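Local atomic coordinates of Medium/long-chain acyl-CoA thioesterase YigI (Shewanella oneidensis, PDB entry 3E8P), a protein that probably hydrolyses medium- and long-chain fatty acyl-CoA thioesters to free fatty acids and coenzyme A. Residues D116-G121 / I154-G159. Sequence-based numbering, arbitrary orientation.
Sequences DYLRPG and IAFGTG
Asp116 and Phe156 form an antiparallel hydrogen-bonded pair, established by two backbone bonds: Asp116 N to Phe156 O at 2.8 Å, almost straight at 175°, and Phe156 N to Asp116 O at 3.0 Å. The carboxylate of Asp116 takes no part in this pairing; its OD1 makes a salt bridge with Arg114. One residue on, Tyr117 faces Ala155 as a non-hydrogen-bonded pair, and both side chains lie on the sheet face that meets helix 70-90, Tyr117 touching Ala74 and Ala155 touching Thr73 and Leu77. An antiparallel sheet packed on a long central helix is the hallmark of the hotdog fold; within this chain 109-117 is an outermost strand, next to 153-162. Asp116 also pairs in an antiparallel ladder with a strand of another subunit, so the sheet continues across that interface.

Where the strand ends, Ile154 O, at a classic beta bulge in which Ile154 and Ala155 both oppose Leu146, receives two N-H groups: Leu118 N at 3.1 Å, bent to 138°, and Arg119 N by a weaker bond of 3.4 Å. Leu118, with CG anti to its carbonyl carbon (chi1 -48°), reaches along Ala155 to set CD1 squarely over the Phe156 ring, 3.6 Å from the centroid on the ring normal, a CH-pi contact. Past Arg119, Ile154 CD1 lies 3.7 Å from Pro120 O, and Ile154 CG2 lies 3.7 Å from Gly121 CA.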
loop_
_atom_site.group_PDB
_atom_site.type_symbol
_atom_site.label_atom_id
_atom_site.label_comp_id
_atom_site.label_asym_id
_atom_site.label_seq_id
_atom_site.Cartn_x
_atom_site.Cartn_y
_atom_site.Cartn_z
ATOM N N ASP A 116 -5.940 6.071 -1.550
ATOM C CA ASP A 116 -6.202 6.092 -2.985
ATOM C C ASP A 116 -7.001 7.372 -3.265
ATOM O O ASP A 116 -8.131 7.523 -2.789
ATOM C CB ASP A 116 -6.997 4.841 -3.398
ATOM C CG ASP A 116 -6.127 3.576 -3.441
ATOM O OD1 ASP A 116 -5.254 3.459 -4.334
ATOM O OD2 ASP A 116 -6.313 2.697 -2.579
ATOM N N TYR A 117 -6.386 8.296 -4.000
ATOM C CA TYR A 117 -7.008 9.569 -4.365
ATOM C C TYR A 117 -7.835 9.356 -5.622
ATOM O O TYR A 117 -7.306 9.207 -6.716
ATOM C CB TYR A 117 -5.929 10.636 -4.599
ATOM C CG TYR A 117 -5.131 10.956 -3.344
ATOM C CD1 TYR A 117 -3.959 10.269 -3.032
ATOM C CD2 TYR A 117 -5.584 11.908 -2.439
ATOM C CE1 TYR A 117 -3.265 10.530 -1.843
ATOM C CE2 TYR A 117 -4.906 12.169 -1.260
ATOM C CZ TYR A 117 -3.753 11.483 -0.964
ATOM O OH TYR A 117 -3.110 11.744 0.222
ATOM N N LEU A 118 -9.146 9.347 -5.455
ATOM C CA LEU A 118 -10.062 9.086 -6.562
ATOM C C LEU A 118 -10.321 10.267 -7.490
ATOM O O LEU A 118 -10.342 10.102 -8.708
ATOM C CB LEU A 118 -11.394 8.567 -5.997
ATOM C CG LEU A 118 -11.225 7.456 -4.954
ATOM C CD1 LEU A 118 -12.540 7.179 -4.261
ATOM C CD2 LEU A 118 -10.684 6.204 -5.640
ATOM N N ARG A 119 -10.532 11.447 -6.916
ATOM C CA ARG A 119 -10.811 12.654 -7.696
ATOM C C ARG A 119 -10.609 13.891 -6.820
ATOM O O ARG A 119 -10.608 13.789 -5.600
ATOM C CB ARG A 119 -12.243 12.604 -8.241
ATOM C CG ARG A 119 -13.314 12.354 -7.179
ATOM C CD ARG A 119 -14.673 12.183 -7.825
ATOM N NE ARG A 119 -14.708 10.991 -8.664
ATOM C CZ ARG A 119 -14.984 9.769 -8.221
ATOM N NH1 ARG A 119 -15.265 9.568 -6.942
ATOM N NH2 ARG A 119 -14.956 8.739 -9.056
ATOM N N PRO A 120 -10.450 15.076 -7.436
ATOM C CA PRO A 120 -10.236 16.342 -6.722
ATOM C C PRO A 120 -11.103 16.574 -5.495
ATOM O O PRO A 120 -12.322 16.379 -5.521
ATOM C CB PRO A 120 -10.475 17.394 -7.802
ATOM C CG PRO A 120 -10.018 16.693 -9.043
ATOM C CD PRO A 120 -10.657 15.332 -8.871
ATOM N N GLY A 121 -10.456 17.017 -4.421
ATOM C CA GLY A 121 -11.159 17.274 -3.180
ATOM C C GLY A 121 -11.940 18.574 -3.151
ATOM O O GLY A 121 -11.520 19.530 -2.510
ATOM N N ILE A 154 -14.235 11.168 -2.353
ATOM C CA ILE A 154 -13.012 11.901 -2.624
ATOM C C ILE A 154 -11.815 10.972 -2.626
ATOM O O ILE A 154 -10.993 10.996 -3.547
ATOM C CB ILE A 154 -12.798 13.001 -1.559
ATOM C CG1 ILE A 154 -14.001 13.937 -1.549
ATOM C CG2 ILE A 154 -11.556 13.795 -1.865
ATOM C CD1 ILE A 154 -14.282 14.598 -2.897
ATOM N N ALA A 155 -11.727 10.142 -1.596
ATOM C CA ALA A 155 -10.622 9.207 -1.472
ATOM C C ALA A 155 -11.010 8.021 -0.603
ATOM O O ALA A 155 -11.937 8.113 0.200
ATOM C CB ALA A 155 -9.416 9.908 -0.867
ATOM N N PHE A 156 -10.301 6.907 -0.792
ATOM C CA PHE A 156 -10.510 5.705 -0.002
ATOM C C PHE A 156 -9.193 5.435 0.696
ATOM O O PHE A 156 -8.131 5.824 0.216
ATOM C CB PHE A 156 -10.823 4.476 -0.864
ATOM C CG PHE A 156 -12.164 4.507 -1.534
ATOM C CD1 PHE A 156 -13.214 5.257 -1.014
ATOM C CD2 PHE A 156 -12.395 3.716 -2.652
ATOM C CE1 PHE A 156 -14.484 5.211 -1.601
ATOM C CE2 PHE A 156 -13.645 3.658 -3.245
ATOM C CZ PHE A 156 -14.703 4.415 -2.714
ATOM N N GLY A 157 -9.262 4.747 1.825
ATOM C CA GLY A 157 -8.055 4.407 2.547
ATOM C C GLY A 157 -8.121 2.992 3.102
ATOM O O GLY A 157 -9.180 2.363 3.125
ATOM N N THR A 158 -6.971 2.478 3.512
ATOM C CA THR A 158 -6.879 1.165 4.139
ATOM C C THR A 158 -5.752 1.327 5.154
ATOM O O THR A 158 -4.644 1.731 4.794
ATOM C CB THR A 158 -6.516 0.050 3.128
ATOM O OG1 THR A 158 -7.504 0.000 2.098
ATOM C CG2 THR A 158 -6.458 -1.318 3.811
ATOM N N GLY A 159 -6.037 1.044 6.421
ATOM C CA GLY A 159 -5.011 1.165 7.442
ATOM C C GLY A 159 -4.814 -0.059 8.321
ATOM O O GLY A 159 -5.757 -0.796 8.613
#